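Local coordinates for sialidase domain-containing protein (Dyadobacter fermentans, PDB 5HX0) that is of unknown function but belongs to a sialidase-like beta-propeller family, which suggests that it may bind or process carbohydrates, at residues S252-D258 with G298-W304; Y269-D275 with N343-T347; A278-T282 with H312-A316. Residue numbers count along the deposited sequence, not the author numbering.

Interaction 1: residues S252-D258 with G298-W304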
loop_
_atom_site.group_PDB
_atom_site.type_symbol
_atom_site.label_atom_id
_atom_site.label_comp_id
_atom_site.label_asym_id
_atom_site.label_seq_id
_atom_site.Cartn_x
_atom_site.Cartn_y
_atom_site.Cartn_z
ATOM N N SER A 252 10.489 -25.792 -17.296
ATOM C CA SER A 252 10.609 -27.235 -17.437
ATOM C C SER A 252 9.944 -27.737 -18.713
ATOM O O SER A 252 10.611 -28.352 -19.548
ATOM C CB SER A 252 10.029 -27.955 -16.214
ATOM O OG SER A 252 10.207 -29.360 -16.353
ATOM N N ALA A 253 8.645 -27.475 -18.905
ATOM C CA ALA A 253 7.917 -28.060 -20.033
ATOM C C ALA A 253 6.555 -27.401 -20.232
ATOM O O ALA A 253 5.965 -26.906 -19.266
ATOM C CB ALA A 253 7.730 -29.567 -19.813
ATOM N N PRO A 254 6.015 -27.394 -21.454
ATOM C CA PRO A 254 4.621 -26.970 -21.637
ATOM C C PRO A 254 3.671 -27.963 -20.984
ATOM O O PRO A 254 3.893 -29.179 -21.016
ATOM C CB PRO A 254 4.436 -26.954 -23.161
ATOM C CG PRO A 254 5.805 -27.147 -23.745
ATOM C CD PRO A 254 6.630 -27.844 -22.715
ATOM N N VAL A 255 2.606 -27.435 -20.388
ATOM C CA VAL A 255 1.632 -28.246 -19.648
ATOM C C VAL A 255 0.347 -28.453 -20.437
ATOM O O VAL A 255 -0.184 -29.562 -20.496
ATOM C CB VAL A 255 1.339 -27.603 -18.272
ATOM C CG1 VAL A 255 0.117 -28.273 -17.620
ATOM C CG2 VAL A 255 2.574 -27.693 -17.366
ATOM N N ALA A 256 -0.201 -27.388 -21.012
ATOM C CA ALA A 256 -1.428 -27.492 -21.793
ATOM C C ALA A 256 -1.424 -26.366 -22.810
ATOM O O ALA A 256 -1.324 -25.193 -22.437
ATOM C CB ALA A 256 -2.682 -27.415 -20.914
ATOM N N VAL A 257 -1.497 -26.732 -24.089
ATOM C CA VAL A 257 -1.481 -25.787 -25.206
ATOM C C VAL A 257 -2.479 -26.285 -26.243
ATOM O O VAL A 257 -2.542 -27.486 -26.533
ATOM C CB VAL A 257 -0.078 -25.654 -25.848
ATOM C CG1 VAL A 257 -0.052 -24.518 -26.853
ATOM C CG2 VAL A 257 1.002 -25.463 -24.800
ATOM N N ASP A 258 -3.263 -25.367 -26.800
ATOM C CA ASP A 258 -4.201 -25.721 -27.854
ATOM C C ASP A 258 -4.271 -24.583 -28.857
ATOM O O ASP A 258 -4.015 -23.431 -28.518
ATOM C CB ASP A 258 -5.600 -25.997 -27.308
ATOM C CG ASP A 258 -6.514 -26.595 -28.355
ATOM O OD1 ASP A 258 -6.249 -27.734 -28.765
ATOM O OD2 ASP A 258 -7.474 -25.928 -28.778
ATOM N N GLY A 298 7.809 -34.048 -14.596
ATOM C CA GLY A 298 7.608 -32.716 -15.128
ATOM C C GLY A 298 8.395 -32.392 -16.379
ATOM O O GLY A 298 8.345 -31.245 -16.839
ATOM N N LYS A 299 9.107 -33.366 -16.953
ATOM C CA LYS A 299 9.877 -33.125 -18.173
ATOM C C LYS A 299 8.979 -33.038 -19.406
ATOM O O LYS A 299 9.261 -32.262 -20.322
ATOM C CB LYS A 299 10.925 -34.226 -18.360
ATOM C CG LYS A 299 11.991 -34.262 -17.265
ATOM C CD LYS A 299 12.859 -35.504 -17.364
ATOM C CE LYS A 299 14.047 -35.407 -16.423
ATOM N NZ LYS A 299 14.912 -34.237 -16.758
ATOM N N THR A 300 7.913 -33.835 -19.460
ATOM C CA THR A 300 6.941 -33.771 -20.539
ATOM C C THR A 300 5.566 -34.048 -19.956
ATOM O O THR A 300 5.424 -34.831 -19.014
ATOM C CB THR A 300 7.199 -34.801 -21.664
ATOM O OG1 THR A 300 7.073 -36.117 -21.127
ATOM C CG2 THR A 300 8.582 -34.650 -22.285
ATOM N N PHE A 301 4.550 -33.429 -20.545
ATOM C CA PHE A 301 3.167 -33.685 -20.177
ATOM C C PHE A 301 2.438 -34.355 -21.334
ATOM O O PHE A 301 2.597 -33.962 -22.495
ATOM C CB PHE A 301 2.453 -32.390 -19.773
ATOM C CG PHE A 301 2.809 -31.917 -18.388
ATOM C CD1 PHE A 301 4.040 -31.350 -18.132
ATOM C CD2 PHE A 301 1.910 -32.062 -17.335
ATOM C CE1 PHE A 301 4.377 -30.932 -16.866
ATOM C CE2 PHE A 301 2.245 -31.643 -16.057
ATOM C CZ PHE A 301 3.480 -31.078 -15.825
ATOM N N THR A 302 1.653 -35.383 -21.009
ATOM C CA THR A 302 0.773 -36.008 -21.981
ATOM C C THR A 302 -0.389 -35.063 -22.299
ATOM O O THR A 302 -0.524 -33.981 -21.721
ATOM C CB THR A 302 0.279 -37.359 -21.466
ATOM O OG1 THR A 302 -0.373 -37.188 -20.209
ATOM C CG2 THR A 302 1.428 -38.334 -21.296
ATOM N N ALA A 303 -1.232 -35.470 -23.247
ATOM C CA ALA A 303 -2.275 -34.580 -23.752
ATOM C C ALA A 303 -3.239 -34.173 -22.642
ATOM O O ALA A 303 -3.580 -34.977 -21.766
ATOM C CB ALA A 303 -3.043 -35.266 -24.884
ATOM N N TRP A 304 -3.686 -32.919 -22.673
ATOM C CA TRP A 304 -4.654 -32.490 -21.662
ATOM C C TRP A 304 -6.003 -33.162 -21.926
ATOM O O TRP A 304 -6.336 -33.502 -23.064
ATOM C CB TRP A 304 -4.790 -30.959 -21.649
ATOM C CG TRP A 304 -5.181 -30.375 -22.983
ATOM C CD1 TRP A 304 -4.334 -29.980 -24.002
ATOM C CD2 TRP A 304 -6.508 -30.143 -23.459
ATOM N NE1 TRP A 304 -5.064 -29.510 -25.068
ATOM C CE2 TRP A 304 -6.399 -29.606 -24.764
ATOM C CE3 TRP A 304 -7.781 -30.337 -22.910
ATOM C CZ2 TRP A 304 -7.521 -29.257 -25.523
ATOM C CZ3 TRP A 304 -8.891 -29.992 -23.667
ATOM C CH2 TRP A 304 -8.750 -29.454 -24.959
HETATM O O HOH W 1 4.962 -31.385 -22.219
HETATM O O HOH W 2 -0.975 -31.339 -22.419
HETATM O O HOH W 3 -4.314 -29.393 -27.776
#
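Two aromatic rings of the 298-304 loop pack along the edge strand of the preceding blade. F301 (m rotamer) points toward it. V255, in the t rotamer, lays CG2 over the ring face, 3.9 Å from its centroid, in a CH-pi contact. A253 CB meets the ring edge, 4.4 Å from F301 CD1. W304 takes the p rotamer. Its CB packs on A256 CB at 4.2 Å, and its indole edge lies by D258. Water 3 accepts from W304 NE1 (2.8 Å) and donates to V257 O (2.9 Å) and D258 OD1 (2.7 Å). The other carboxylate oxygen, D258 OD2, hydrogen-bonds V261 N. The t rotamer of S252 brings OG to G298 O, to which it donates at 2.7 Å. Water 1 joins P254 O to F301 N, and water 2 joins V255 O to T302 O. S252 and A253 form a classic beta bulge opposite L239, and V255 and A256 another opposite N237. At its positive phi a CB on G298 would jam against the preceding carbonyl; G298 N hydrogen-bonds S294 OG. D296 hydrogen-bonds T300 OG1. S294-F301 fits the Asp-box pattern SxDxGxTF, the turn between third and fourth strands of sialidase propeller blades.

Interaction 2: residues Y269-D275 with N343-T347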
loop_
_atom_site.group_PDB
_atom_site.type_symbol
_atom_site.label_atom_id
_atom_site.label_comp_id
_atom_site.label_asym_id
_atom_site.label_seq_id
_atom_site.Cartn_x
_atom_site.Cartn_y
_atom_site.Cartn_z
ATOM N N TYR A 269 0.042 -30.429 -8.491
ATOM C CA TYR A 269 0.020 -31.417 -7.420
ATOM C C TYR A 269 0.963 -32.566 -7.779
ATOM O O TYR A 269 1.083 -32.931 -8.948
ATOM C CB TYR A 269 -1.432 -31.909 -7.208
ATOM C CG TYR A 269 -1.578 -32.915 -6.095
ATOM C CD1 TYR A 269 -1.565 -32.502 -4.772
ATOM C CD2 TYR A 269 -1.733 -34.275 -6.371
ATOM C CE1 TYR A 269 -1.677 -33.421 -3.734
ATOM C CE2 TYR A 269 -1.860 -35.213 -5.333
ATOM C CZ TYR A 269 -1.820 -34.762 -4.012
ATOM O OH TYR A 269 -1.924 -35.632 -2.949
ATOM N N GLU A 270 1.646 -33.120 -6.781
ATOM C CA GLU A 270 2.463 -34.312 -6.979
ATOM C C GLU A 270 1.843 -35.458 -6.204
ATOM O O GLU A 270 1.572 -35.320 -5.003
ATOM C CB GLU A 270 3.901 -34.090 -6.517
ATOM C CG GLU A 270 4.855 -35.222 -6.899
ATOM C CD GLU A 270 6.216 -35.020 -6.257
ATOM O OE1 GLU A 270 6.331 -35.226 -5.027
ATOM O OE2 GLU A 270 7.149 -34.593 -6.962
ATOM N N THR A 271 1.632 -36.591 -6.885
ATOM C CA THR A 271 0.975 -37.734 -6.263
ATOM C C THR A 271 1.985 -38.569 -5.482
ATOM O O THR A 271 3.198 -38.409 -5.655
ATOM C CB THR A 271 0.307 -38.596 -7.324
ATOM O OG1 THR A 271 1.322 -39.258 -8.090
ATOM C CG2 THR A 271 -0.549 -37.731 -8.229
ATOM N N PRO A 272 1.513 -39.467 -4.608
ATOM C CA PRO A 272 2.469 -40.309 -3.864
ATOM C C PRO A 272 3.378 -41.120 -4.765
ATOM O O PRO A 272 4.560 -41.289 -4.441
ATOM C CB PRO A 272 1.557 -41.190 -3.002
ATOM C CG PRO A 272 0.336 -40.275 -2.732
ATOM C CD PRO A 272 0.149 -39.525 -4.032
ATOM N N LYS A 273 2.894 -41.583 -5.913
ATOM C CA LYS A 273 3.772 -42.300 -6.832
ATOM C C LYS A 273 4.639 -41.376 -7.684
ATOM O O LYS A 273 5.474 -41.872 -8.454
ATOM C CB LYS A 273 2.950 -43.230 -7.724
ATOM C CG LYS A 273 2.361 -44.411 -6.960
ATOM C CD LYS A 273 1.542 -45.314 -7.869
ATOM C CE LYS A 273 0.993 -46.501 -7.103
ATOM N NZ LYS A 273 -0.037 -47.229 -7.900
ATOM N N GLY A 274 4.488 -40.062 -7.556
ATOM C CA GLY A 274 5.385 -39.125 -8.203
ATOM C C GLY A 274 4.897 -38.546 -9.511
ATOM O O GLY A 274 5.676 -37.864 -10.197
ATOM N N ASP A 275 3.650 -38.810 -9.896
ATOM C CA ASP A 275 3.060 -38.111 -11.026
ATOM C C ASP A 275 2.875 -36.641 -10.666
ATOM O O ASP A 275 2.577 -36.300 -9.515
ATOM C CB ASP A 275 1.702 -38.717 -11.397
ATOM C CG ASP A 275 1.827 -40.032 -12.141
ATOM O OD1 ASP A 275 2.968 -40.542 -12.288
ATOM O OD2 ASP A 275 0.774 -40.550 -12.573
ATOM N N ASN A 343 -9.061 -40.187 -5.789
ATOM C CA ASN A 343 -8.115 -41.147 -5.231
ATOM C C ASN A 343 -6.703 -40.537 -5.229
ATOM O O ASN A 343 -6.462 -39.456 -5.782
ATOM C CB ASN A 343 -8.165 -42.479 -6.000
ATOM C CG ASN A 343 -7.897 -42.327 -7.503
ATOM O OD1 ASN A 343 -7.184 -41.429 -7.942
ATOM N ND2 ASN A 343 -8.473 -43.237 -8.295
ATOM N N ALA A 344 -5.764 -41.240 -4.585
ATOM C CA ALA A 344 -4.430 -40.672 -4.355
ATOM C C ALA A 344 -3.752 -40.252 -5.657
ATOM O O ALA A 344 -3.061 -39.230 -5.706
ATOM C CB ALA A 344 -3.564 -41.682 -3.604
ATOM N N GLU A 345 -3.948 -41.012 -6.727
ATOM C CA GLU A 345 -3.274 -40.686 -7.980
ATOM C C GLU A 345 -4.096 -39.763 -8.883
ATOM O O GLU A 345 -3.653 -39.442 -9.994
ATOM C CB GLU A 345 -2.900 -41.986 -8.703
ATOM C CG GLU A 345 -1.847 -42.788 -7.923
ATOM C CD GLU A 345 -0.537 -42.025 -7.729
ATOM O OE1 GLU A 345 -0.035 -41.461 -8.723
ATOM O OE2 GLU A 345 -0.015 -41.976 -6.579
ATOM N N CYS A 346 -5.268 -39.311 -8.424
ATOM C CA CYS A 346 -6.072 -38.309 -9.136
ATOM C C CYS A 346 -6.502 -38.802 -10.518
ATOM O O CYS A 346 -6.531 -38.035 -11.480
ATOM C CB CYS A 346 -5.333 -36.971 -9.257
ATOM S SG CYS A 346 -4.884 -36.201 -7.669
ATOM N N THR A 347 -6.866 -40.085 -10.613
ATOM C CA THR A 347 -7.295 -40.667 -11.884
ATOM C C THR A 347 -8.808 -40.776 -12.021
ATOM O O THR A 347 -9.308 -40.927 -13.143
ATOM C CB THR A 347 -6.691 -42.069 -12.070
ATOM O OG1 THR A 347 -7.107 -42.930 -10.995
ATOM C CG2 THR A 347 -5.175 -42.010 -12.088
HETATM O O HOH W 4 -2.574 -38.110 -3.183
HETATM O O HOH W 5 -0.011 -42.714 -10.795
#
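A glutamate with no basic partner in the facing segment plugs the turn of a beta hairpin. E345 bends its side chain through two m torsions, and its carboxylate reaches the type I turn T271-G274. T271 OG1 donates to E345 OE1 at 2.7 Å. K273 N donates to E345 OE2 at 3.0 Å, so the backbone of the lysine is used here. The T271 hydroxyl works in both directions. It also accepts from D275 N at 3.0 Å, and weakly from G274 N at 3.3 Å. A second acid is close, with D275 OD2 4.0 Å from E345 OE1. Water 5 donates to both oxygens, and R293 forms a salt bridge with D275.

The E345 loop is a type I turn too, from N343 to C346. C346 N donates to N343 O at 2.9 Å to close it. The N343 side chain braces the next residue, with OD1 accepting from T347 N at 3.0 Å and ND2 donating to T347 OG1 at 3.0 Å. C346 has left-handed helical backbone angles and points toward the hairpin. Its SG lies 3.9 Å from Y269 CD2, an oblique sulfur-aromatic contact. P272 CG packs on A344 CB at 4.2 Å. Y269 OH donates to water 4 at 2.6 Å, which donates to A344 O at 2.8 Å. R318 is also hydrogen-bonded to this hydroxyl.

Both E345 oxygens accept hydrogen bonds, which is consistent with an ionised carboxylate. The contact joins two blades by directed polar bonds and by apolar contacts at Y269-C346 and P272-A344.

Interaction 3: residues A278-T282 with H312-A316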
loop_
_atom_site.group_PDB
_atom_site.type_symbol
_atom_site.label_atom_id
_atom_site.label_comp_id
_atom_site.label_asym_id
_atom_site.label_seq_id
_atom_site.Cartn_x
_atom_site.Cartn_y
_atom_site.Cartn_z
ATOM N N ALA A 278 -1.726 -31.270 -13.123
ATOM C CA ALA A 278 -2.168 -29.875 -13.138
ATOM C C ALA A 278 -3.666 -29.806 -13.412
ATOM O O ALA A 278 -4.152 -30.424 -14.363
ATOM C CB ALA A 278 -1.401 -29.063 -14.193
ATOM N N PHE A 279 -4.390 -29.031 -12.596
ATOM C CA PHE A 279 -5.837 -28.869 -12.719
ATOM C C PHE A 279 -6.127 -27.480 -13.286
ATOM O O PHE A 279 -5.784 -26.472 -12.657
ATOM C CB PHE A 279 -6.530 -29.052 -11.365
ATOM C CG PHE A 279 -6.263 -30.386 -10.706
ATOM C CD1 PHE A 279 -6.946 -31.539 -11.125
ATOM C CD2 PHE A 279 -5.348 -30.491 -9.666
ATOM C CE1 PHE A 279 -6.724 -32.781 -10.512
ATOM C CE2 PHE A 279 -5.107 -31.740 -9.048
ATOM C CZ PHE A 279 -5.805 -32.881 -9.476
ATOM N N LEU A 280 -6.793 -27.426 -14.440
ATOM C CA LEU A 280 -6.714 -26.272 -15.335
ATOM C C LEU A 280 -8.071 -25.618 -15.584
ATOM O O LEU A 280 -9.041 -26.291 -15.950
ATOM C CB LEU A 280 -6.107 -26.692 -16.670
ATOM C CG LEU A 280 -4.884 -27.605 -16.590
ATOM C CD1 LEU A 280 -4.549 -28.135 -17.963
ATOM C CD2 LEU A 280 -3.691 -26.847 -16.003
ATOM N N ARG A 281 -8.126 -24.301 -15.393
ATOM C CA ARG A 281 -9.238 -23.481 -15.867
ATOM C C ARG A 281 -9.072 -23.180 -17.358
ATOM O O ARG A 281 -7.968 -22.906 -17.827
ATOM C CB ARG A 281 -9.296 -22.171 -15.081
ATOM C CG ARG A 281 -10.273 -21.128 -15.650
ATOM C CD ARG A 281 -10.251 -19.840 -14.816
ATOM N NE ARG A 281 -11.139 -18.833 -15.394
ATOM C CZ ARG A 281 -11.489 -17.694 -14.795
ATOM N NH1 ARG A 281 -11.018 -17.396 -13.595
ATOM N NH2 ARG A 281 -12.327 -16.854 -15.389
ATOM N N THR A 282 -10.170 -23.218 -18.105
ATOM C CA THR A 282 -10.107 -22.999 -19.545
ATOM C C THR A 282 -10.908 -21.762 -19.945
ATOM O O THR A 282 -11.771 -21.284 -19.208
ATOM C CB THR A 282 -10.652 -24.202 -20.343
ATOM O OG1 THR A 282 -11.983 -24.502 -19.910
ATOM C CG2 THR A 282 -9.756 -25.440 -20.188
ATOM N N HIS A 312 -14.204 -23.695 -12.005
ATOM C CA HIS A 312 -12.923 -23.009 -12.024
ATOM C C HIS A 312 -12.850 -21.993 -10.879
ATOM O O HIS A 312 -13.862 -21.586 -10.339
ATOM C CB HIS A 312 -12.701 -22.267 -13.355
ATOM C CG HIS A 312 -13.509 -21.015 -13.486
ATOM N ND1 HIS A 312 -14.616 -20.932 -14.303
ATOM C CD2 HIS A 312 -13.365 -19.789 -12.921
ATOM C CE1 HIS A 312 -15.121 -19.710 -14.236
ATOM N NE2 HIS A 312 -14.382 -18.997 -13.403
ATOM N N PRO A 313 -11.633 -21.595 -10.493
ATOM C CA PRO A 313 -10.417 -22.337 -10.783
ATOM C C PRO A 313 -10.366 -23.517 -9.806
ATOM O O PRO A 313 -11.252 -23.622 -8.955
ATOM C CB PRO A 313 -9.307 -21.316 -10.508
ATOM C CG PRO A 313 -9.874 -20.494 -9.359
ATOM C CD PRO A 313 -11.396 -20.454 -9.594
HETATM N N MSE A 314 -9.351 -24.360 -9.908
HETATM C CA MSE A 314 -9.255 -25.567 -9.096
HETATM C C MSE A 314 -8.140 -25.442 -8.057
HETATM O O MSE A 314 -7.145 -24.754 -8.303
HETATM C CB MSE A 314 -9.000 -26.804 -9.986
HETATM C CG MSE A 314 -10.282 -27.596 -10.381
HETATM SE SE MSE A 314 -11.458 -26.568 -11.517
HETATM C CE MSE A 314 -10.301 -26.141 -13.033
ATOM N N HIS A 315 -8.327 -26.102 -6.908
ATOM C CA HIS A 315 -7.314 -26.221 -5.866
ATOM C C HIS A 315 -7.300 -27.661 -5.366
ATOM O O HIS A 315 -8.365 -28.246 -5.162
ATOM C CB HIS A 315 -7.591 -25.275 -4.659
ATOM C CG HIS A 315 -6.584 -25.422 -3.563
ATOM N ND1 HIS A 315 -6.792 -26.226 -2.460
ATOM C CD2 HIS A 315 -5.323 -24.941 -3.443
ATOM C CE1 HIS A 315 -5.714 -26.205 -1.693
ATOM N NE2 HIS A 315 -4.799 -25.453 -2.279
ATOM N N ALA A 316 -6.114 -28.232 -5.158
ATOM C CA ALA A 316 -6.000 -29.615 -4.694
ATOM C C ALA A 316 -5.276 -29.663 -3.359
ATOM O O ALA A 316 -4.220 -29.042 -3.200
ATOM C CB ALA A 316 -5.261 -30.495 -5.703
HETATM O O HOH W 6 -7.159 -24.124 -11.785
#
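H312 begins the second segment with its ring against R281. The guanidinium lies flat on the imidazole, centres 3.8 Å apart and planes at 25°. Each group also has an outside partner: R281 forms a salt bridge with E265, and H312 ND1 is hydrogen-bonded to D287. P313 follows a cis peptide bond. The chain turns a corner here, and P313 CA lies 4.4 Å from R281 CB. M314, a selenomethionine, points back toward the first strand. Its CB meets F279 CB at 3.6 Å, and its CE comes within 3.2 Å of L280 O. Water 6 accepts from M314 N at 2.9 Å and lies 2.9 Å from F279 O. A316 ends the contact, with CB 3.6 Å from F279 CE2. The two strand segments run nearly antiparallel, at 169° and 7.0 Å apart, but belong to different sheets. F279 and M314 pack between strand 276-283 of one blade and strands 314-318 and 324-330 of the next, with strand 288-294 alongside.

From the N terminus, 252-258 comes first, on the last strand of one blade. The chain then enters the next blade on strand 262-270, turns at 269-275 and returns along 278-282. At 298-304 it closes interaction 1, joining the first blade to the second. It enters the third blade at 312-316, closing interaction 3, and reaches 343-347 later in that blade, closing interaction 2. Interaction 3 is nested within interaction 2. Interaction 1 crosses both. Interactions 2 and 3 therefore tie the second blade to the third, at a hairpin turn and nearer the chain centre. The middle blade connects all three: A256 and V255 touch L280 and A278, while Y269 and C346 touch F279.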